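Local structure of Alpha/beta hydrolase fold protein (Ochrobactrum, 4G9E) at residues Met29-Ser34 and Ala56-Gly61; Leu8-Gly13 and Met88-Ile93. The protein hydrolyses N-acyl homoserine lactones as an AHL-lactonase of the alpha/beta hydrolase fold, opening the lactone ring to give N-acyl homoserines. All coordinates share one frame; numbering follows the deposited sequence.

Contact 1 of 2, residues Met29-Ser34 and Ala56-Gly61. With C4L (N-butanoyl-L-homoserine), chain C.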
ATOM      1  N   MET A  29       0.972   7.295   1.919  1.00  7.14           N
ATOM      2  CA  MET A  29       1.104   5.902   2.342  1.00  6.58           C
ATOM      3  C   MET A  29      -0.247   5.225   2.174  1.00  6.83           C
ATOM      4  O   MET A  29      -1.241   5.711   2.713  1.00  7.92           O
ATOM      5  CB  MET A  29       1.549   5.810   3.808  1.00  6.97           C
ATOM      6  CG  MET A  29       2.889   6.466   4.075  1.00  7.53           C
ATOM      7  SD  MET A  29       3.496   6.237   5.760  1.00  7.93           S
ATOM      8  CE  MET A  29       4.133   4.572   5.637  1.00  9.34           C
ATOM      9  N   ILE A  30      -0.273   4.117   1.432  1.00  6.54           N
ATOM     10  CA  ILE A  30      -1.512   3.413   1.114  1.00  6.48           C
ATOM     11  C   ILE A  30      -1.501   2.041   1.785  1.00  6.38           C
ATOM     12  O   ILE A  30      -0.633   1.211   1.512  1.00  6.90           O
ATOM     13  CB  ILE A  30      -1.700   3.221  -0.409  1.00  6.81           C
ATOM     14  CG1 ILE A  30      -1.474   4.529  -1.179  1.00  7.79           C
ATOM     15  CG2 ILE A  30      -3.085   2.678  -0.689  1.00  7.47           C
ATOM     16  CD1 ILE A  30      -1.533   4.358  -2.680  1.00  8.64           C
ATOM     17  N   HIS A  31      -2.474   1.822   2.664  1.00  6.94           N
ATOM     18  CA  HIS A  31      -2.552   0.597   3.454  1.00  7.00           C
ATOM     19  C   HIS A  31      -3.008  -0.620   2.650  1.00  7.54           C
ATOM     20  O   HIS A  31      -3.377  -0.531   1.474  1.00  8.60           O
ATOM     21  CB  HIS A  31      -3.465   0.815   4.659  1.00  7.95           C
ATOM     22  CG  HIS A  31      -4.913   0.990   4.301  1.00  7.51           C
ATOM     23  ND1 HIS A  31      -5.732  -0.064   3.950  1.00  8.08           N
ATOM     24  CD2 HIS A  31      -5.688   2.101   4.252  1.00  7.90           C
ATOM     25  CE1 HIS A  31      -6.945   0.394   3.690  1.00  8.48           C
ATOM     26  NE2 HIS A  31      -6.948   1.703   3.869  1.00  8.66           N
ATOM     27  N   GLY A  32      -2.975  -1.768   3.319  1.00  8.46           N
ATOM     28  CA  GLY A  32      -3.287  -3.041   2.700  1.00  9.95           C
ATOM     29  C   GLY A  32      -4.715  -3.517   2.879  1.00  8.75           C
ATOM     30  O   GLY A  32      -5.572  -2.826   3.430  1.00  8.71           O
ATOM     31  N   ASN A  33      -4.954  -4.722   2.386  1.00  8.80           N
ATOM     32  CA  ASN A  33      -6.259  -5.366   2.430  1.00  9.30           C
ATOM     33  C   ASN A  33      -6.777  -5.442   3.866  1.00  9.28           C
ATOM     34  O   ASN A  33      -6.118  -6.005   4.745  1.00 10.17           O
ATOM     35  CB  ASN A  33      -6.093  -6.768   1.850  1.00  9.95           C
ATOM     36  CG  ASN A  33      -7.403  -7.493   1.643  1.00 10.64           C
ATOM     37  OD1 ASN A  33      -8.377  -7.307   2.380  1.00 10.97           O
ATOM     38  ND2 ASN A  33      -7.422  -8.354   0.638  1.00 10.88           N
ATOM     39  N   SER A  34      -7.950  -4.855   4.097  1.00  9.68           N
ATOM     40  CA  SER A  34      -8.628  -4.915   5.394  1.00  9.90           C
ATOM     41  C   SER A  34      -7.902  -4.153   6.494  1.00  9.76           C
ATOM     42  O   SER A  34      -8.158  -4.374   7.677  1.00 11.49           O
ATOM     43  CB  SER A  34      -8.903  -6.369   5.819  1.00 10.26           C
ATOM     44  OG  SER A  34      -9.679  -7.043   4.831  1.00 11.20           O
ATOM     45  N   ALA A  56      -1.896   9.527   5.176  1.00  8.24           N
ATOM     46  CA  ALA A  56      -2.296   8.125   5.323  1.00  8.82           C
ATOM     47  C   ALA A  56      -3.813   8.018   5.360  1.00  9.08           C
ATOM     48  O   ALA A  56      -4.414   8.075   6.432  1.00 10.53           O
ATOM     49  CB  ALA A  56      -1.690   7.518   6.587  1.00  9.67           C
ATOM     50  N   PRO A  57      -4.440   7.892   4.181  1.00  8.58           N
ATOM     51  CA  PRO A  57      -5.903   7.804   4.127  1.00  9.66           C
ATOM     52  C   PRO A  57      -6.402   6.401   4.407  1.00  9.57           C
ATOM     53  O   PRO A  57      -5.631   5.454   4.505  1.00 10.97           O
ATOM     54  CB  PRO A  57      -6.235   8.161   2.672  1.00 10.97           C
ATOM     55  CG  PRO A  57      -4.965   8.578   2.028  1.00 12.66           C
ATOM     56  CD  PRO A  57      -3.844   7.992   2.841  1.00  9.40           C
ATOM     57  N   ASP A  58      -7.714   6.281   4.535  1.00  8.88           N
ATOM     58  CA  ASP A  58      -8.368   4.983   4.564  1.00  9.04           C
ATOM     59  C   ASP A  58      -9.079   4.767   3.235  1.00  8.86           C
ATOM     60  O   ASP A  58      -9.842   5.620   2.779  1.00  9.33           O
ATOM     61  CB  ASP A  58      -9.378   4.907   5.706  1.00 10.08           C
ATOM     62  CG  ASP A  58      -8.717   4.932   7.075  1.00 11.81           C
ATOM     63  OD1 ASP A  58      -7.532   4.566   7.163  1.00 14.62           O
ATOM     64  OD2 ASP A  58      -9.378   5.309   8.064  1.00 11.05           O
ATOM     65  N   LEU A  59      -8.812   3.634   2.599  1.00  8.27           N
ATOM     66  CA  LEU A  59      -9.533   3.285   1.383  1.00  8.47           C
ATOM     67  C   LEU A  59     -11.031   3.200   1.646  1.00  8.66           C
ATOM     68  O   LEU A  59     -11.453   2.874   2.759  1.00  8.76           O
ATOM     69  CB  LEU A  59      -9.062   1.942   0.837  1.00  8.67           C
ATOM     70  CG  LEU A  59      -7.598   1.824   0.414  1.00  8.17           C
ATOM     71  CD1 LEU A  59      -7.277   0.394   0.030  1.00  9.04           C
ATOM     72  CD2 LEU A  59      -7.271   2.794  -0.721  1.00  8.45           C
ATOM     73  N   PRO A  60     -11.847   3.470   0.619  1.00  8.42           N
ATOM     74  CA  PRO A  60     -13.278   3.178   0.740  1.00  9.66           C
ATOM     75  C   PRO A  60     -13.469   1.770   1.298  1.00  9.30           C
ATOM     76  O   PRO A  60     -12.738   0.854   0.921  1.00  9.73           O
ATOM     77  CB  PRO A  60     -13.767   3.269  -0.709  1.00 10.29           C
ATOM     78  CG  PRO A  60     -12.863   4.303  -1.313  1.00 11.48           C
ATOM     79  CD  PRO A  60     -11.505   4.027  -0.703  1.00  9.92           C
ATOM     80  N   GLY A  61     -14.447   1.605   2.186  1.00  9.75           N
ATOM     81  CA  GLY A  61     -14.734   0.314   2.786  1.00 10.21           C
ATOM     82  C   GLY A  61     -13.806  -0.097   3.915  1.00  9.91           C
ATOM     83  O   GLY A  61     -13.958  -1.188   4.457  1.00 10.91           O
TER
HETATM   84  O1  C4L C 301      -1.975  -7.417   2.846  0.72  9.92           O
HETATM   85  C4  C4L C 301      -2.552  -7.310   1.737  0.85  9.36           C
HETATM   86  O2  C4L C 301      -2.936  -6.217   1.263  0.85  8.67           O
HETATM   87  C3  C4L C 301      -2.829  -8.555   0.928  0.91 10.65           C
HETATM   88  C2  C4L C 301      -1.837  -9.675   1.265  0.84 11.51           C
HETATM   89  C1  C4L C 301      -2.354 -11.046   0.859  0.63 12.25           C
HETATM   90  O3  C4L C 301      -3.422 -11.447   1.731  0.69 12.69           O
HETATM   91  N1  C4L C 301      -2.757  -8.310  -0.517  0.94 10.48           N
HETATM   92  C5  C4L C 301      -3.846  -8.234  -1.287  0.91  9.72           C
HETATM   93  O4  C4L C 301      -4.985  -8.378  -0.861  0.84  9.91           O
HETATM   94  C6  C4L C 301      -3.622  -7.975  -2.759  1.00 10.69           C
HETATM   95  C7  C4L C 301      -4.447  -8.962  -3.577  0.65 12.02           C
HETATM   96  C8  C4L C 301      -4.000 -10.404  -3.379  0.71 12.15           C
HETATM   97  O   HOH W   1      -3.176   4.315   4.052  1.00  8.94           O
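Met29 O and Pro57 O are bridged by one water, which donates to both at 2.7 Å each and accepts weakly from His31 N. Next to it, Leu59 N donates to His31 NE2 over 3.0 Å in an almost straight bond (171°). The donor lies some 20° out of the imidazole plane. The ring is pinned at its other nitrogen too: ND1 gives its N-H to Gly32 O at 2.8 Å, within the ring plane and on a carbonyl lone pair. With NE2 accepting and ND1 donating, the histidine is probably neutral, and its two bonds fix the ring's rotation. CG sits between the backbone N and the carbonyl carbon (chi1 69°), which swings the ring across to the second loop. There its edge meets Pro57 O and the CA of Asp58, while the branch point and CD1 of Leu59 lie against CE1. CD2 of Leu59 turns instead to CG2 of Ile30, the two side chains crossing at about a right angle.

Both segments run off the C-terminal ends of neighbouring parallel strands, 24-30 and 52-57, where alpha/beta hydrolases build their active sites.

Beyond His31 the first loop reaches the bound N-butanoyl-homoserine. Asn33 N points nearly straight at carboxylate oxygen O2 (2.8 Å), and Asn33 ND2 holds the amide oxygen O4 at 2.9 Å. Ser34 OG bonds Asn33 OD1 and Ala147 O takes a second bond from ND2, which would fix the turn of the amide. The ligand is also hydrogen-bonded to Leu103 N, Tyr160 OH and His248 NE2. Asp58 is tied separately to Gly37, Ser36 and Arg18.

Contact 2 of 2, residues Leu8-Gly13 and Met88-Ile93; sequences LETSHG and MQQLGI
The side chains of Leu8 and Gln90 lie antiparallel alongside each other, each setting out from its backbone toward the other segment. Gln90 runs extended beyond CG (chi2 -163°), which carries its amide over to the backbone of the edge strand. NE2 donates to Glu9 O at 3.0 Å and nearly straight (173°); the acceptor lies in the amide plane of Gln90, whereas the donor stands above the carbonyl plane of Glu9. OE1 rests 3.6 Å from Leu8 CB and takes a bond from a water that in turn accepts from Glu9 N (2.9 Å each). The carboxamide thus grips both backbone polar groups of one residue, one directly and one through water.

Farther along the helix, Leu91 crosses Leu8 at about a right angle, CD2 touching CD1 at 4.0 Å. At the other end Thr10 turns its methyl CG2 to Gln90 NE2, and its hydroxyl to the turn: OG1 donates to Gly13 O (2.8 Å) and accepts from His12 N. An alanine here would probably leave His12 N without this acceptor, weaken the closure of the turn and open a small gap beside the Gln90 amide.

Gly92, with positive phi, ends helix 77-91 in a Schellman motif. The turn from Thr10 to Gly13 is type I with an ST turn inside it, joining strands 4-10 and 13-19 as a beta hairpin at the antiparallel margin of the alpha/beta hydrolase sheet.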
ATOM      1  N   LEU A   8     -12.752  13.764   3.716  1.00 12.52           N
ATOM      2  CA  LEU A   8     -13.037  14.338   2.410  1.00 12.88           C
ATOM      3  C   LEU A   8     -14.287  13.714   1.817  1.00 13.80           C
ATOM      4  O   LEU A   8     -14.455  12.499   1.850  1.00 14.73           O
ATOM      5  CB  LEU A   8     -11.877  14.078   1.455  1.00 13.69           C
ATOM      6  CG  LEU A   8     -10.517  14.677   1.806  1.00 14.24           C
ATOM      7  CD1 LEU A   8      -9.469  14.236   0.790  1.00 14.67           C
ATOM      8  CD2 LEU A   8     -10.600  16.197   1.878  1.00 15.17           C
ATOM      9  N   GLU A   9     -15.155  14.551   1.262  1.00 14.36           N
ATOM     10  CA  GLU A   9     -16.286  14.057   0.496  1.00 15.77           C
ATOM     11  C   GLU A   9     -15.833  13.850  -0.942  1.00 14.86           C
ATOM     12  O   GLU A   9     -15.585  14.812  -1.671  1.00 16.55           O
ATOM     13  CB  GLU A   9     -17.458  15.041   0.560  1.00 18.25           C
ATOM     14  CG  GLU A   9     -18.111  15.138   1.929  1.00 21.95           C
ATOM     15  CD  GLU A   9     -18.817  13.856   2.344  1.00 24.72           C
ATOM     16  OE1 GLU A   9     -19.009  12.968   1.484  1.00 25.87           O
ATOM     17  OE2 GLU A   9     -19.182  13.739   3.533  1.00 26.28           O
ATOM     18  N   THR A  10     -15.706  12.591  -1.345  1.00 13.66           N
ATOM     19  CA  THR A  10     -15.247  12.275  -2.689  1.00 12.04           C
ATOM     20  C   THR A  10     -16.334  11.554  -3.456  1.00 11.92           C
ATOM     21  O   THR A  10     -17.361  11.170  -2.895  1.00 13.56           O
ATOM     22  CB  THR A  10     -13.986  11.375  -2.692  1.00 11.94           C
ATOM     23  OG1 THR A  10     -14.355  10.015  -2.412  1.00 12.11           O
ATOM     24  CG2 THR A  10     -12.955  11.872  -1.676  1.00 12.99           C
ATOM     25  N   SER A  11     -16.093  11.347  -4.742  1.00 11.73           N
ATOM     26  CA  SER A  11     -17.048  10.634  -5.577  1.00 12.35           C
ATOM     27  C   SER A  11     -17.196   9.177  -5.164  1.00 11.72           C
ATOM     28  O   SER A  11     -18.155   8.521  -5.572  1.00 13.20           O
ATOM     29  CB  SER A  11     -16.661  10.723  -7.057  1.00 12.86           C
ATOM     30  OG  SER A  11     -15.493   9.974  -7.342  1.00 13.07           O
ATOM     31  N   HIS A  12     -16.256   8.682  -4.357  1.00 11.71           N
ATOM     32  CA  HIS A  12     -16.277   7.304  -3.893  1.00 12.68           C
ATOM     33  C   HIS A  12     -16.951   7.154  -2.539  1.00 12.94           C
ATOM     34  O   HIS A  12     -17.266   6.040  -2.112  1.00 15.17           O
ATOM     35  CB  HIS A  12     -14.845   6.786  -3.780  1.00 12.80           C
ATOM     36  CG  HIS A  12     -14.189   6.532  -5.097  1.00 12.18           C
ATOM     37  ND1 HIS A  12     -13.544   7.515  -5.816  1.00 13.92           N
ATOM     38  CD2 HIS A  12     -14.097   5.402  -5.835  1.00 10.72           C
ATOM     39  CE1 HIS A  12     -13.071   6.996  -6.935  1.00 11.43           C
ATOM     40  NE2 HIS A  12     -13.403   5.718  -6.977  1.00 14.11           N
ATOM     41  N   GLY A  13     -17.158   8.273  -1.858  1.00 12.66           N
ATOM     42  CA  GLY A  13     -17.624   8.248  -0.487  1.00 13.35           C
ATOM     43  C   GLY A  13     -16.800   9.186   0.375  1.00 13.34           C
ATOM     44  O   GLY A  13     -15.992   9.965  -0.126  1.00 13.07           O
ATOM     45  N   MET A  88      -5.747  13.023  -3.695  1.00  9.41           N
ATOM     46  CA  MET A  88      -4.589  13.897  -3.870  1.00  9.37           C
ATOM     47  C   MET A  88      -4.956  15.182  -4.623  1.00 10.16           C
ATOM     48  O   MET A  88      -4.408  16.245  -4.339  1.00 11.07           O
ATOM     49  CB  MET A  88      -3.432  13.150  -4.539  1.00  9.44           C
ATOM     50  CG  MET A  88      -2.921  11.951  -3.738  1.00 10.48           C
ATOM     51  SD  MET A  88      -2.452  12.316  -2.026  1.00 10.88           S
ATOM     52  CE  MET A  88      -0.908  13.168  -2.312  1.00 13.05           C
ATOM     53  N   GLN A  89      -5.894  15.065  -5.590  1.00 10.73           N
ATOM     54  CA  GLN A  89      -6.425  16.240  -6.291  1.00 11.71           C
ATOM     55  C   GLN A  89      -7.074  17.188  -5.274  1.00 11.57           C
ATOM     56  O   GLN A  89      -6.818  18.410  -5.315  1.00 12.05           O
ATOM     57  CB  GLN A  89      -7.441  15.787  -7.349  1.00 20.00           C
ATOM     58  CG  GLN A  89      -7.945  16.885  -8.273  1.00 20.00           C
ATOM     59  CD  GLN A  89      -6.818  17.337  -9.192  1.00 20.00           C
ATOM     60  OE1 GLN A  89      -6.543  18.535  -9.327  1.00 20.00           O
ATOM     61  NE2 GLN A  89      -6.169  16.355  -9.860  1.00 20.00           N
ATOM     62  N   GLN A  90      -7.931  16.678  -4.421  1.00 12.01           N
ATOM     63  CA  GLN A  90      -8.600  17.518  -3.427  1.00 12.34           C
ATOM     64  C   GLN A  90      -7.602  18.136  -2.449  1.00 11.83           C
ATOM     65  O   GLN A  90      -7.753  19.284  -2.028  1.00 12.93           O
ATOM     66  CB  GLN A  90      -9.677  16.734  -2.670  1.00 13.21           C
ATOM     67  CG  GLN A  90     -10.908  16.410  -3.511  1.00 14.75           C
ATOM     68  CD  GLN A  90     -12.110  16.019  -2.669  1.00 16.54           C
ATOM     69  OE1 GLN A  90     -12.135  16.246  -1.464  1.00 19.18           O
ATOM     70  NE2 GLN A  90     -13.112  15.425  -3.304  1.00 17.36           N
ATOM     71  N   LEU A  91      -6.575  17.374  -2.095  1.00 12.02           N
ATOM     72  CA  LEU A  91      -5.547  17.866  -1.192  1.00 12.11           C
ATOM     73  C   LEU A  91      -4.596  18.834  -1.889  1.00 12.30           C
ATOM     74  O   LEU A  91      -3.795  19.503  -1.234  1.00 13.35           O
ATOM     75  CB  LEU A  91      -4.743  16.707  -0.600  1.00 12.57           C
ATOM     76  CG  LEU A  91      -5.483  15.716   0.294  1.00 12.38           C
ATOM     77  CD1 LEU A  91      -4.503  14.661   0.804  1.00 12.72           C
ATOM     78  CD2 LEU A  91      -6.152  16.431   1.451  1.00 13.24           C
ATOM     79  N   GLY A  92      -4.673  18.893  -3.215  1.00 12.17           N
ATOM     80  CA  GLY A  92      -3.857  19.808  -3.994  1.00 13.04           C
ATOM     81  C   GLY A  92      -2.387  19.439  -4.093  1.00 13.17           C
ATOM     82  O   GLY A  92      -1.534  20.325  -4.194  1.00 15.46           O
ATOM     83  N   ILE A  93      -2.090  18.141  -4.077  1.00 12.11           N
ATOM     84  CA  ILE A  93      -0.712  17.652  -4.079  1.00 12.95           C
ATOM     85  C   ILE A  93      -0.494  16.694  -5.241  1.00 12.19           C
ATOM     86  O   ILE A  93      -1.036  15.591  -5.244  1.00 12.74           O
ATOM     87  CB  ILE A  93      -0.393  16.934  -2.763  1.00 14.13           C
ATOM     88  CG1 ILE A  93      -0.543  17.905  -1.594  1.00 16.31           C
ATOM     89  CG2 ILE A  93       1.011  16.333  -2.797  1.00 14.62           C
ATOM     90  CD1 ILE A  93      -0.442  17.242  -0.248  1.00 17.99           C
TER
HETATM   91  O   HOH W   2     -14.109  17.141   0.423  0.74 24.49           O

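Contact 1 is core and contact 2 surface: every touching residue of 29-34 with 56-61 is buried, whereas 8-13 with 88-93 lies farther out, its centre about 18 Å from that of the chain. Their centres are about 14 Å apart, and they meet where Pro60 packs on His12. Both reach the same sheet, contact 1 at two inner parallel strands beside the ligand pocket, contact 2 at an outermost strand. Helix 77-91 serves both, since Met84 and Tyr80 cover Leu59. Inside, a water bridges the strand ends and a histidine ring ties together the loops that follow; outside, one glutamine amide grips strand backbone, with a leucine pair beside it.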